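Local coordinates for CoA-binding domain-containing protein (Thermus thermophilus, PDB 1IUK), which probably binds coenzyme A through a Rossmann-like domain, although its cellular role is not established, at residues 62-67 with 88-93; 72-77 with 93-98; 41-46 with 54-59; 82-87 with 104-109; 13-18 with 67-72. One frame throughout, in Å; residues are numbered along the deposited sequence.

Interaction 1: 62-67 with 88-93; sequences ASLLDL and PEVLAL
Glu89 and Leu64 make the polar link between helix 87-93 and the loop 62-67. The backbone N of Leu64 donates to Glu89 OE1 at 2.9 Å, with an N-H...O angle of 155°. The donor sits above the carboxylate plane, 39° out of it. Glu89 CG lies between its own backbone N and carbonyl carbon (chi1 66°), and the chain then runs extended to the loop. The other oxygen, OE2, is hydrogen-bonded to His86 ND1, three residues earlier in the chain. A water that donates to Ala62 O also reaches Glu89 OE2, but that second bond is weak.

The loop end is shaped by its own bonds. Ser63 OG accepts from Leu65 N at 2.9 Å, an ST turn. Asp66 OD1 accepts from Ser63 N.

The rest is packing. Leu64 crosses the Glu89 side chain at about a right angle, and its CD1 meets Val90 CG2 at 3.8 Å. Leu64 and Val90 lie side by side and point the same way. Leu93 crosses Leu64 at about a right angle, with CD2 4.1 Å from Leu64 CD1. At the exposed margin, Leu65 CD1 touches Ala92 CB at 3.6 Å.

Leu64 also packs on Leu19 of strand 15-19 and Val46 of strand 42-46. Val90 touches Leu113 of helix 107-115. The contact joins helix 87-93 to the loop before strand 73-76, over one face of the parallel sheet.

Interaction 2: 72-77 with 93-98; sequences DILDVF and LRPGLV
Leu74 and Leu97 join the two backbones by a hydrogen bond. Leu74 N donates to Leu97 O at 2.8 Å, with an N-H...O angle of 165°. The donor lies nearly along the C=O axis. The same oxygen receives a CA-H...O contact from Ile73 CA at 3.4 Å. Leu74 also pairs with Val98, the residue after Leu97, in a parallel bridge. Asp72 O lies 3.1 Å from Leu97 N and is hydrogen-bonded to Tyr9 OH of helix 3-12.

The side-chain contacts are all apolar. Leu74 CB packs on Pro95 CG at 3.9 Å. Leu74 CG is anti to the backbone N (chi1 179°), and beyond it CD2 lies 4.3 Å from Val98 CG2. Val76 and Val98 cross obliquely, and Val76 CG2 meets Val98 CG1 at 4.1 Å. Ile73 CG1 and Leu97 CD2 make a looser touch at 4.5 Å. Gly96 lies close against the Asp72 carbonyl.

The chain leaves helix 87-93 at Arg94, which has positive phi, and runs through Pro95 and Gly96 into strand 98-100. Strand 73-76, the helical region after it and strand 98-100 form a beta-alpha-beta crossover, the repeating unit of a Rossmann-like fold.

Interaction 3: 41-46 with 54-59; sequences YRVLPV and ELFGEE
Pro45 meets the hairpin 54-59 without any direct hydrogen bond between the two segments, although both carry strand residues. Two waters span the backbones instead. One donates to Val43 O at 3.0 Å and to Phe56 O. The other donates to Pro45 O and to Glu59 O at 2.8 Å.

The proline ring sits against the turn. Its CB touches Leu55 CB at 3.8 Å and Phe56 CD2 at 3.9 Å. Its CD meets Glu58 CB at 3.6 Å, where the two side chains cross at about a right angle. The Phe56 ring is approached obliquely by Pro45 CB, while Leu55 CB covers one of its faces near the rim. Val43 CG2 lies 3.8 Å from Phe56 CG, also oblique to the ring.

The charged contact lies at the exposed margin. Arg42 NH2 and Glu58 OE2 form a salt bridge at 3.1 Å. The guanidinium and carboxylate planes are 43° apart. Glu58 bends at chi2 (-62°), which turns CD away from the position anti to CA.

Leu55 to Glu58 is a type I' beta turn, with Phe56 and Gly57 at positive phi. It closes a small two-stranded beta hairpin that packs beside strand 42-46, an outermost strand of the parallel Rossmann-like sheet.

Interaction 4: 82-87 with 104-109; sequences ALMDHL and IRHPEF
The Phe109 ring carries Leu83 CB over one face, 3.9 Å from the ring centroid and 20° off the normal. This is a CH-pi contact, offset toward the rim. Leu87 CG approaches the same ring obliquely, 3.6 Å from CD1, as the two side chains slide past each other in opposite directions.

The His106 ring is met at its edge by Phe109 N. That amide donates to His106 ND1 at 3.0 Å, almost in the ring plane. His106 is at the N-cap position of helix 107-115, and this is its capping bond; it helps fix the rotation of the ring. Met84 CG comes obliquely to the ring, 3.4 Å from CE1.

Met84 bends at chi2 and chi3 and wraps the start of the helix. Its SD lies 4.0 Å from Phe109 CB, and its CE rests 3.3 Å from Glu108 CG. Met84 and Glu108 cross at about a right angle. Deeper in, Leu83 CD1 touches Ile104 CG2 at 3.7 Å and also meets His106 CB.

Helix 80-83 and the turn after it thus pack on the N-terminal end of helix 107-115. Leu83 and Ile104 also reach strand 73-76 and its end, and Phe109 borders Val90 of helix 87-93.

Interaction 5: 13-18 with 67-72; sequences AKTIAV and LKEPVD
Thr15 and Asp72 bring the backbones closest, CA to CA 5.3 Å, and Asp72 N gives Thr15 O a weak bond. Further bonds run through side chains. Asp72 OD1 accepts from Lys14 N at 3.0 Å and Thr15 N at 3.1 Å. Thr15 N meets the anti lone pair of Asp72 OD1; Lys14 N lies above the carboxylate plane, 45° out of it. Two bonds therefore grip this oxygen.

Thr15 OG1 lies between its backbone N and carbonyl carbon (chi1 61°). It donates to Pro70 O at 2.7 Å and accepts from Asp72 N at 3.1 Å. Thr15 CG2 and Glu69 meet tip to tip. Lys14 NZ is 4.1 Å from Glu69 OE1, beyond a salt bridge. Ala17 CB touches both Leu67 CD1 at 3.7 Å and Val71 CG1 at 3.8 Å.

The loop 67-72 thus lies along the start of strand 15-19 and leads into its sheet neighbour, strand 73-76. Leu67 also packs on strand 42-46.

Interaction 2 is the most central contact and is buried; interaction 5, beside it, is partly buried. Interaction 2 holds strand 73-76 and interaction 5 its sheet neighbour 15-19; they share Asp72. Interaction 2 is mostly apolar around backbone pairing, whereas interaction 5 relies on side-chain hydrogen bonds. Interaction 1, farther out and partly buried, shares Leu93 with interaction 2 and Leu67 with interaction 5. It mixes leucine packing with one carboxylate bond. Interactions 3 and 4 lie on opposite sides of the chain's centre, about 23 Å apart between centres. Interaction 3 is mostly buried, with waters and a marginal salt bridge; interaction 4, partly buried, joins helical segments through aromatic and methionine contacts.

Interaction 1: 62-67 with 88-93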
# COMPACT_ATOMS: atom_id res chain seq x y z
N ALA A 62 -6.23 12.65 3.88
CA ALA A 62 -6.64 11.96 5.09
C ALA A 62 -7.31 10.61 4.89
O ALA A 62 -7.15 9.72 5.72
CB ALA A 62 -7.54 12.87 5.92
N SER A 63 -8.06 10.46 3.79
CA SER A 63 -8.77 9.22 3.52
C SER A 63 -8.55 8.66 2.13
O SER A 63 -8.34 9.41 1.18
CB SER A 63 -10.27 9.43 3.71
OG SER A 63 -11.02 8.64 2.79
N LEU A 64 -8.63 7.35 2.02
CA LEU A 64 -8.45 6.68 0.74
C LEU A 64 -9.44 7.21 -0.28
O LEU A 64 -9.12 7.31 -1.46
CB LEU A 64 -8.63 5.17 0.90
CG LEU A 64 -7.52 4.40 1.61
CD1 LEU A 64 -7.92 2.94 1.73
CD2 LEU A 64 -6.20 4.53 0.84
N LEU A 65 -10.63 7.57 0.17
CA LEU A 65 -11.66 8.07 -0.72
C LEU A 65 -11.35 9.46 -1.25
O LEU A 65 -12.04 9.96 -2.13
CB LEU A 65 -13.02 8.08 -0.00
CG LEU A 65 -13.54 6.74 0.54
CD1 LEU A 65 -13.35 5.64 -0.48
CD2 LEU A 65 -12.82 6.41 1.84
N ASP A 66 -10.31 10.09 -0.71
CA ASP A 66 -9.92 11.42 -1.17
C ASP A 66 -9.03 11.30 -2.42
O ASP A 66 -8.82 12.28 -3.13
CB ASP A 66 -9.14 12.17 -0.09
CG ASP A 66 -10.02 12.74 1.00
OD1 ASP A 66 -9.57 12.74 2.17
OD2 ASP A 66 -11.16 13.19 0.70
N LEU A 67 -8.52 10.10 -2.68
CA LEU A 67 -7.66 9.88 -3.84
C LEU A 67 -8.49 10.13 -5.08
O LEU A 67 -9.66 9.74 -5.15
CB LEU A 67 -7.11 8.45 -3.84
CG LEU A 67 -6.04 8.17 -2.77
CD1 LEU A 67 -5.52 6.73 -2.84
CD2 LEU A 67 -4.91 9.16 -2.95
N PRO A 88 -14.04 -0.25 5.58
CA PRO A 88 -15.03 0.41 4.72
C PRO A 88 -14.43 1.23 3.58
O PRO A 88 -14.85 1.12 2.43
CB PRO A 88 -15.83 1.28 5.69
CG PRO A 88 -15.63 0.65 7.02
CD PRO A 88 -14.25 0.06 7.00
N GLU A 89 -13.44 2.07 3.90
CA GLU A 89 -12.80 2.89 2.87
C GLU A 89 -11.94 2.03 1.92
O GLU A 89 -11.76 2.37 0.75
CB GLU A 89 -11.96 4.00 3.51
CG GLU A 89 -10.76 3.52 4.30
CD GLU A 89 -9.74 4.63 4.54
OE1 GLU A 89 -9.92 5.75 4.02
OE2 GLU A 89 -8.74 4.37 5.25
N VAL A 90 -11.41 0.92 2.43
CA VAL A 90 -10.59 0.03 1.62
C VAL A 90 -11.50 -0.65 0.58
O VAL A 90 -11.23 -0.61 -0.62
CB VAL A 90 -9.89 -1.06 2.49
CG1 VAL A 90 -9.32 -2.17 1.62
CG2 VAL A 90 -8.75 -0.42 3.31
N LEU A 91 -12.58 -1.25 1.06
CA LEU A 91 -13.52 -1.91 0.16
C LEU A 91 -14.12 -0.94 -0.85
O LEU A 91 -14.38 -1.30 -1.99
CB LEU A 91 -14.62 -2.58 0.98
CG LEU A 91 -14.13 -3.78 1.80
CD1 LEU A 91 -15.22 -4.21 2.77
CD2 LEU A 91 -13.74 -4.94 0.89
N ALA A 92 -14.32 0.31 -0.44
CA ALA A 92 -14.89 1.33 -1.32
C ALA A 92 -13.93 1.73 -2.44
O ALA A 92 -14.33 1.92 -3.59
CB ALA A 92 -15.27 2.55 -0.52
N LEU A 93 -12.66 1.89 -2.08
CA LEU A 93 -11.64 2.26 -3.05
C LEU A 93 -11.40 1.12 -4.03
O LEU A 93 -11.13 1.35 -5.22
CB LEU A 93 -10.33 2.60 -2.33
CG LEU A 93 -9.06 2.76 -3.18
CD1 LEU A 93 -8.95 4.20 -3.66
CD2 LEU A 93 -7.84 2.37 -2.36
O HOH W 1 -6.84 7.09 5.99

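Interaction 2: 72-77 with 93-98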
# COMPACT_ATOMS: atom_id res chain seq x y z
N ASP A 72 -3.57 0.79 -7.98
CA ASP A 72 -3.16 -0.55 -8.38
C ASP A 72 -2.72 -1.37 -7.19
O ASP A 72 -3.02 -2.56 -7.11
CB ASP A 72 -2.03 -0.47 -9.41
CG ASP A 72 -2.49 0.14 -10.73
OD1 ASP A 72 -1.86 1.10 -11.20
OD2 ASP A 72 -3.48 -0.35 -11.30
N ILE A 73 -2.02 -0.73 -6.27
CA ILE A 73 -1.54 -1.39 -5.06
C ILE A 73 -1.76 -0.52 -3.84
O ILE A 73 -1.43 0.67 -3.86
CB ILE A 73 -0.01 -1.69 -5.14
CG1 ILE A 73 0.29 -2.55 -6.37
CG2 ILE A 73 0.45 -2.38 -3.84
CD1 ILE A 73 1.75 -2.92 -6.52
N LEU A 74 -2.34 -1.09 -2.80
CA LEU A 74 -2.53 -0.35 -1.56
C LEU A 74 -1.50 -0.94 -0.59
O LEU A 74 -1.65 -2.06 -0.12
CB LEU A 74 -3.95 -0.53 -0.99
CG LEU A 74 -4.18 0.21 0.34
CD1 LEU A 74 -4.17 1.71 0.10
CD2 LEU A 74 -5.49 -0.22 0.97
N ASP A 75 -0.42 -0.19 -0.36
CA ASP A 75 0.66 -0.61 0.54
C ASP A 75 0.26 -0.12 1.93
O ASP A 75 0.26 1.08 2.19
CB ASP A 75 1.97 0.04 0.10
CG ASP A 75 3.21 -0.66 0.65
OD1 ASP A 75 3.13 -1.81 1.15
OD2 ASP A 75 4.29 -0.04 0.57
N VAL A 76 -0.10 -1.07 2.79
CA VAL A 76 -0.59 -0.78 4.13
C VAL A 76 0.44 -0.88 5.25
O VAL A 76 1.02 -1.95 5.49
CB VAL A 76 -1.79 -1.72 4.48
CG1 VAL A 76 -2.42 -1.31 5.80
CG2 VAL A 76 -2.83 -1.67 3.36
N PHE A 77 0.64 0.23 5.94
CA PHE A 77 1.58 0.28 7.05
C PHE A 77 0.84 0.42 8.39
O PHE A 77 1.48 0.41 9.45
CB PHE A 77 2.54 1.46 6.87
CG PHE A 77 3.59 1.24 5.80
CD1 PHE A 77 4.82 0.66 6.12
CD2 PHE A 77 3.34 1.60 4.48
CE1 PHE A 77 5.79 0.45 5.12
CE2 PHE A 77 4.30 1.39 3.48
CZ PHE A 77 5.53 0.81 3.81
N LEU A 93 -12.66 1.89 -2.08
CA LEU A 93 -11.64 2.26 -3.05
C LEU A 93 -11.40 1.12 -4.03
O LEU A 93 -11.13 1.35 -5.22
CB LEU A 93 -10.33 2.60 -2.33
CG LEU A 93 -9.06 2.76 -3.18
CD1 LEU A 93 -8.95 4.20 -3.66
CD2 LEU A 93 -7.84 2.37 -2.36
N ARG A 94 -11.52 -0.11 -3.52
CA ARG A 94 -11.29 -1.32 -4.29
C ARG A 94 -9.95 -1.26 -5.07
O ARG A 94 -9.94 -1.20 -6.31
CB ARG A 94 -12.45 -1.60 -5.26
CG ARG A 94 -13.03 -3.01 -5.10
CD ARG A 94 -14.07 -3.36 -6.17
NE ARG A 94 -13.91 -4.73 -6.67
CZ ARG A 94 -14.02 -5.82 -5.92
NH1 ARG A 94 -14.30 -5.73 -4.63
NH2 ARG A 94 -13.84 -7.02 -6.46
N PRO A 95 -8.82 -1.29 -4.35
CA PRO A 95 -7.51 -1.24 -5.01
C PRO A 95 -7.32 -2.58 -5.71
O PRO A 95 -7.97 -3.56 -5.34
CB PRO A 95 -6.54 -1.05 -3.85
CG PRO A 95 -7.18 -1.76 -2.73
CD PRO A 95 -8.66 -1.45 -2.89
N GLY A 96 -6.44 -2.62 -6.71
CA GLY A 96 -6.20 -3.86 -7.42
C GLY A 96 -5.57 -4.94 -6.58
O GLY A 96 -5.75 -6.13 -6.83
N LEU A 97 -4.82 -4.54 -5.56
CA LEU A 97 -4.13 -5.48 -4.68
C LEU A 97 -3.85 -4.80 -3.34
O LEU A 97 -3.51 -3.61 -3.31
CB LEU A 97 -2.80 -5.89 -5.33
CG LEU A 97 -1.80 -6.73 -4.53
CD1 LEU A 97 -2.36 -8.12 -4.30
CD2 LEU A 97 -0.50 -6.84 -5.31
N VAL A 98 -4.02 -5.54 -2.24
CA VAL A 98 -3.75 -4.99 -0.91
C VAL A 98 -2.50 -5.68 -0.37
O VAL A 98 -2.41 -6.90 -0.31
CB VAL A 98 -4.93 -5.20 0.07
CG1 VAL A 98 -4.50 -4.86 1.50
CG2 VAL A 98 -6.07 -4.29 -0.34

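Interaction 3: 41-46 with 54-59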
# COMPACT_ATOMS: atom_id res chain seq x y z
N TYR A 41 7.02 4.19 -9.83
CA TYR A 41 5.61 4.13 -9.42
C TYR A 41 5.13 5.51 -9.00
O TYR A 41 5.94 6.36 -8.62
CB TYR A 41 5.44 3.19 -8.22
CG TYR A 41 5.70 1.74 -8.51
CD1 TYR A 41 6.84 1.11 -8.01
CD2 TYR A 41 4.82 0.99 -9.28
CE1 TYR A 41 7.10 -0.22 -8.27
CE2 TYR A 41 5.06 -0.35 -9.55
CZ TYR A 41 6.21 -0.95 -9.05
OH TYR A 41 6.47 -2.27 -9.30
N ARG A 42 3.82 5.73 -9.07
CA ARG A 42 3.26 6.99 -8.62
C ARG A 42 2.77 6.63 -7.23
O ARG A 42 1.84 5.84 -7.08
CB ARG A 42 2.09 7.43 -9.48
CG ARG A 42 1.35 8.62 -8.88
CD ARG A 42 0.24 9.13 -9.78
NE ARG A 42 0.14 10.58 -9.69
CZ ARG A 42 0.69 11.41 -10.56
NH1 ARG A 42 1.37 10.93 -11.59
NH2 ARG A 42 0.57 12.73 -10.39
N VAL A 43 3.42 7.17 -6.21
CA VAL A 43 3.05 6.88 -4.83
C VAL A 43 2.15 7.99 -4.30
O VAL A 43 2.48 9.18 -4.39
CB VAL A 43 4.30 6.72 -3.93
CG1 VAL A 43 5.18 5.60 -4.47
CG2 VAL A 43 5.08 8.01 -3.89
N LEU A 44 1.01 7.58 -3.77
CA LEU A 44 0.02 8.50 -3.23
C LEU A 44 -0.06 8.31 -1.73
O LEU A 44 -0.59 7.31 -1.24
CB LEU A 44 -1.34 8.21 -3.87
CG LEU A 44 -1.32 8.18 -5.40
CD1 LEU A 44 -2.68 7.72 -5.93
CD2 LEU A 44 -0.96 9.55 -5.94
N PRO A 45 0.48 9.28 -0.96
CA PRO A 45 0.45 9.19 0.50
C PRO A 45 -0.93 9.43 1.14
O PRO A 45 -1.61 10.41 0.82
CB PRO A 45 1.48 10.23 0.93
CG PRO A 45 1.37 11.30 -0.14
CD PRO A 45 1.16 10.51 -1.42
N VAL A 46 -1.33 8.53 2.03
CA VAL A 46 -2.60 8.67 2.73
C VAL A 46 -2.36 8.51 4.24
O VAL A 46 -1.93 7.46 4.70
CB VAL A 46 -3.65 7.62 2.27
CG1 VAL A 46 -4.99 7.88 2.97
CG2 VAL A 46 -3.85 7.70 0.76
N GLU A 54 3.31 17.65 1.93
CA GLU A 54 3.82 17.01 0.73
C GLU A 54 4.72 15.83 1.07
O GLU A 54 5.76 15.99 1.71
CB GLU A 54 4.58 18.02 -0.13
CG GLU A 54 4.70 17.62 -1.59
CD GLU A 54 5.97 18.16 -2.23
OE1 GLU A 54 6.68 17.37 -2.89
OE2 GLU A 54 6.27 19.36 -2.06
N LEU A 55 4.31 14.64 0.64
CA LEU A 55 5.09 13.44 0.88
C LEU A 55 5.28 12.75 -0.45
O LEU A 55 4.32 12.57 -1.20
CB LEU A 55 4.38 12.50 1.86
CG LEU A 55 4.36 12.84 3.36
CD1 LEU A 55 3.82 11.67 4.14
CD2 LEU A 55 5.75 13.17 3.85
N PHE A 56 6.52 12.39 -0.76
CA PHE A 56 6.82 11.71 -2.01
C PHE A 56 6.39 12.50 -3.23
O PHE A 56 5.97 11.93 -4.24
CB PHE A 56 6.16 10.33 -2.01
CG PHE A 56 6.26 9.63 -0.69
CD1 PHE A 56 7.49 9.51 -0.04
CD2 PHE A 56 5.12 9.15 -0.05
CE1 PHE A 56 7.59 8.94 1.21
CE2 PHE A 56 5.21 8.57 1.21
CZ PHE A 56 6.44 8.47 1.85
N GLY A 57 6.49 13.83 -3.14
CA GLY A 57 6.13 14.69 -4.26
C GLY A 57 4.64 14.93 -4.40
O GLY A 57 4.20 15.66 -5.28
N GLU A 58 3.85 14.31 -3.51
CA GLU A 58 2.40 14.46 -3.55
C GLU A 58 1.85 14.94 -2.21
O GLU A 58 2.44 14.69 -1.16
CB GLU A 58 1.76 13.11 -3.90
CG GLU A 58 2.05 12.64 -5.31
CD GLU A 58 1.50 13.58 -6.38
OE1 GLU A 58 0.88 14.61 -6.03
OE2 GLU A 58 1.68 13.30 -7.58
N GLU A 59 0.71 15.62 -2.25
CA GLU A 59 0.09 16.08 -1.01
C GLU A 59 -0.63 14.90 -0.37
O GLU A 59 -1.42 14.22 -1.02
CB GLU A 59 -0.91 17.20 -1.29
CG GLU A 59 -1.60 17.77 -0.06
CD GLU A 59 -2.21 19.15 -0.30
OE1 GLU A 59 -1.43 20.12 -0.49
OE2 GLU A 59 -3.45 19.26 -0.29
O HOH W 2 4.80 10.02 -6.11
O HOH W 3 -1.99 11.58 -1.81

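Interaction 4: 82-87 with 104-109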
# COMPACT_ATOMS: atom_id res chain seq x y z
N ALA A 82 -5.84 -1.44 13.83
CA ALA A 82 -6.44 -0.27 13.20
C ALA A 82 -7.06 -0.61 11.85
O ALA A 82 -7.75 0.20 11.24
CB ALA A 82 -5.36 0.82 13.00
N LEU A 83 -6.82 -1.82 11.39
CA LEU A 83 -7.30 -2.22 10.07
C LEU A 83 -8.80 -2.31 9.89
O LEU A 83 -9.32 -1.84 8.89
CB LEU A 83 -6.63 -3.54 9.67
CG LEU A 83 -5.09 -3.51 9.56
CD1 LEU A 83 -4.57 -4.86 9.11
CD2 LEU A 83 -4.67 -2.42 8.58
N MET A 84 -9.51 -2.90 10.85
CA MET A 84 -10.96 -3.02 10.71
C MET A 84 -11.68 -1.69 10.53
O MET A 84 -12.65 -1.60 9.79
CB MET A 84 -11.53 -3.79 11.90
CG MET A 84 -11.33 -5.30 11.81
SD MET A 84 -11.68 -6.08 10.20
CE MET A 84 -13.45 -6.13 10.17
N ASP A 85 -11.20 -0.63 11.18
CA ASP A 85 -11.84 0.67 11.04
C ASP A 85 -11.57 1.28 9.67
O ASP A 85 -12.18 2.29 9.29
CB ASP A 85 -11.36 1.63 12.13
CG ASP A 85 -11.80 1.20 13.52
OD1 ASP A 85 -12.85 0.53 13.63
OD2 ASP A 85 -11.10 1.53 14.50
N HIS A 86 -10.64 0.69 8.93
CA HIS A 86 -10.29 1.19 7.60
C HIS A 86 -11.02 0.36 6.53
O HIS A 86 -11.16 0.80 5.39
CB HIS A 86 -8.77 1.07 7.34
CG HIS A 86 -7.93 2.15 7.97
ND1 HIS A 86 -7.94 3.46 7.52
CD2 HIS A 86 -7.01 2.10 8.96
CE1 HIS A 86 -7.06 4.16 8.22
NE2 HIS A 86 -6.49 3.36 9.10
N LEU A 87 -11.46 -0.84 6.91
CA LEU A 87 -12.13 -1.74 5.97
C LEU A 87 -13.13 -1.08 5.04
O LEU A 87 -13.12 -1.33 3.84
CB LEU A 87 -12.80 -2.90 6.71
CG LEU A 87 -12.45 -4.31 6.22
CD1 LEU A 87 -13.47 -5.30 6.76
CD2 LEU A 87 -12.40 -4.37 4.71
N ILE A 104 2.30 -7.17 9.98
CA ILE A 104 0.89 -6.85 9.93
C ILE A 104 0.05 -7.97 9.33
O ILE A 104 0.13 -8.26 8.13
CB ILE A 104 0.64 -5.55 9.12
CG1 ILE A 104 1.35 -4.37 9.80
CG2 ILE A 104 -0.86 -5.27 9.00
CD1 ILE A 104 1.53 -3.14 8.92
N ARG A 105 -0.75 -8.62 10.18
CA ARG A 105 -1.67 -9.68 9.78
C ARG A 105 -3.00 -9.42 10.50
O ARG A 105 -3.02 -8.85 11.60
CB ARG A 105 -1.17 -11.07 10.20
CG ARG A 105 0.08 -11.57 9.49
CD ARG A 105 -0.08 -11.63 7.98
NE ARG A 105 -1.24 -12.39 7.51
CZ ARG A 105 -1.33 -13.72 7.50
NH1 ARG A 105 -0.32 -14.46 7.94
NH2 ARG A 105 -2.41 -14.31 7.02
N HIS A 106 -4.10 -9.81 9.88
CA HIS A 106 -5.41 -9.64 10.49
C HIS A 106 -6.42 -10.49 9.74
O HIS A 106 -6.98 -10.05 8.73
CB HIS A 106 -5.87 -8.19 10.48
CG HIS A 106 -7.01 -7.93 11.41
ND1 HIS A 106 -8.32 -8.22 11.07
CD2 HIS A 106 -7.05 -7.43 12.67
CE1 HIS A 106 -9.11 -7.91 12.09
NE2 HIS A 106 -8.36 -7.43 13.07
N PRO A 107 -6.64 -11.72 10.23
CA PRO A 107 -7.55 -12.74 9.71
C PRO A 107 -8.88 -12.22 9.17
O PRO A 107 -9.21 -12.46 8.01
CB PRO A 107 -7.74 -13.67 10.90
CG PRO A 107 -6.42 -13.60 11.59
CD PRO A 107 -5.93 -12.19 11.43
N GLU A 108 -9.63 -11.52 10.01
CA GLU A 108 -10.92 -11.02 9.57
C GLU A 108 -10.75 -10.02 8.43
O GLU A 108 -11.44 -10.10 7.42
CB GLU A 108 -11.68 -10.36 10.73
CG GLU A 108 -12.79 -9.41 10.26
CD GLU A 108 -13.95 -9.31 11.23
OE1 GLU A 108 -13.72 -9.44 12.46
OE2 GLU A 108 -15.09 -9.08 10.77
N PHE A 109 -9.83 -9.07 8.61
CA PHE A 109 -9.59 -8.06 7.59
C PHE A 109 -9.19 -8.71 6.28
O PHE A 109 -9.66 -8.32 5.21
CB PHE A 109 -8.49 -7.10 8.06
CG PHE A 109 -8.21 -5.98 7.11
CD1 PHE A 109 -8.99 -4.83 7.11
CD2 PHE A 109 -7.14 -6.07 6.21
CE1 PHE A 109 -8.72 -3.78 6.22
CE2 PHE A 109 -6.86 -5.03 5.32
CZ PHE A 109 -7.65 -3.88 5.33

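Interaction 5: 13-18 with 67-72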
# COMPACT_ATOMS: atom_id res chain seq x y z
N ALA A 13 1.75 -2.50 -12.70
CA ALA A 13 1.20 -1.47 -11.80
C ALA A 13 1.87 -0.10 -11.94
O ALA A 13 3.05 0.00 -12.25
CB ALA A 13 1.31 -1.94 -10.35
N LYS A 14 1.08 0.94 -11.70
CA LYS A 14 1.57 2.31 -11.76
C LYS A 14 1.37 3.04 -10.44
O LYS A 14 2.32 3.58 -9.87
CB LYS A 14 0.85 3.11 -12.85
CG LYS A 14 0.92 4.62 -12.59
CD LYS A 14 0.15 5.44 -13.60
CE LYS A 14 0.57 6.90 -13.54
NZ LYS A 14 -0.51 7.82 -14.01
N THR A 15 0.13 3.07 -9.96
CA THR A 15 -0.21 3.79 -8.73
C THR A 15 -0.19 2.97 -7.44
O THR A 15 -0.85 1.92 -7.34
CB THR A 15 -1.59 4.46 -8.88
OG1 THR A 15 -2.57 3.45 -9.10
CG2 THR A 15 -1.61 5.37 -10.08
N ILE A 16 0.57 3.44 -6.46
CA ILE A 16 0.65 2.75 -5.18
C ILE A 16 0.24 3.73 -4.08
O ILE A 16 0.91 4.73 -3.84
CB ILE A 16 2.08 2.24 -4.88
CG1 ILE A 16 2.57 1.32 -6.00
CG2 ILE A 16 2.10 1.50 -3.54
CD1 ILE A 16 3.92 0.69 -5.74
N ALA A 17 -0.88 3.45 -3.42
CA ALA A 17 -1.33 4.31 -2.33
C ALA A 17 -0.69 3.73 -1.06
O ALA A 17 -0.72 2.53 -0.84
CB ALA A 17 -2.87 4.29 -2.21
N VAL A 18 -0.11 4.60 -0.24
CA VAL A 18 0.54 4.16 0.99
C VAL A 18 -0.33 4.57 2.18
O VAL A 18 -0.45 5.75 2.52
CB VAL A 18 1.95 4.80 1.14
CG1 VAL A 18 2.59 4.36 2.45
CG2 VAL A 18 2.82 4.39 -0.07
N LEU A 67 -8.52 10.10 -2.68
CA LEU A 67 -7.66 9.88 -3.84
C LEU A 67 -8.49 10.13 -5.08
O LEU A 67 -9.66 9.74 -5.15
CB LEU A 67 -7.11 8.45 -3.84
CG LEU A 67 -6.04 8.17 -2.77
CD1 LEU A 67 -5.52 6.73 -2.84
CD2 LEU A 67 -4.91 9.16 -2.95
N LYS A 68 -7.88 10.77 -6.07
CA LYS A 68 -8.60 11.11 -7.29
C LYS A 68 -8.27 10.22 -8.49
O LYS A 68 -8.50 10.61 -9.64
CB LYS A 68 -8.35 12.59 -7.63
CG LYS A 68 -9.03 13.59 -6.67
CD LYS A 68 -10.54 13.31 -6.54
CE LYS A 68 -11.28 14.46 -5.85
NZ LYS A 68 -12.20 14.00 -4.77
N GLU A 69 -7.74 9.02 -8.24
CA GLU A 69 -7.41 8.10 -9.31
C GLU A 69 -7.35 6.66 -8.82
O GLU A 69 -7.16 6.41 -7.63
CB GLU A 69 -6.08 8.50 -9.96
CG GLU A 69 -4.84 8.03 -9.22
CD GLU A 69 -3.58 8.25 -10.03
OE1 GLU A 69 -3.42 7.60 -11.09
OE2 GLU A 69 -2.74 9.07 -9.60
N PRO A 70 -7.53 5.68 -9.72
CA PRO A 70 -7.50 4.26 -9.35
C PRO A 70 -6.18 3.87 -8.73
O PRO A 70 -5.14 4.41 -9.09
CB PRO A 70 -7.75 3.54 -10.67
CG PRO A 70 -8.44 4.55 -11.51
CD PRO A 70 -7.80 5.85 -11.16
N VAL A 71 -6.24 2.93 -7.79
CA VAL A 71 -5.06 2.46 -7.08
C VAL A 71 -4.76 1.02 -7.45
O VAL A 71 -5.60 0.14 -7.27
CB VAL A 71 -5.28 2.58 -5.56
CG1 VAL A 71 -4.20 1.82 -4.80
CG2 VAL A 71 -5.31 4.05 -5.17
N ASP A 72 -3.57 0.79 -7.98
CA ASP A 72 -3.16 -0.55 -8.38
C ASP A 72 -2.72 -1.37 -7.19
O ASP A 72 -3.02 -2.56 -7.11
CB ASP A 72 -2.03 -0.47 -9.41
CG ASP A 72 -2.49 0.14 -10.73
OD1 ASP A 72 -1.86 1.10 -11.20
OD2 ASP A 72 -3.48 -0.35 -11.30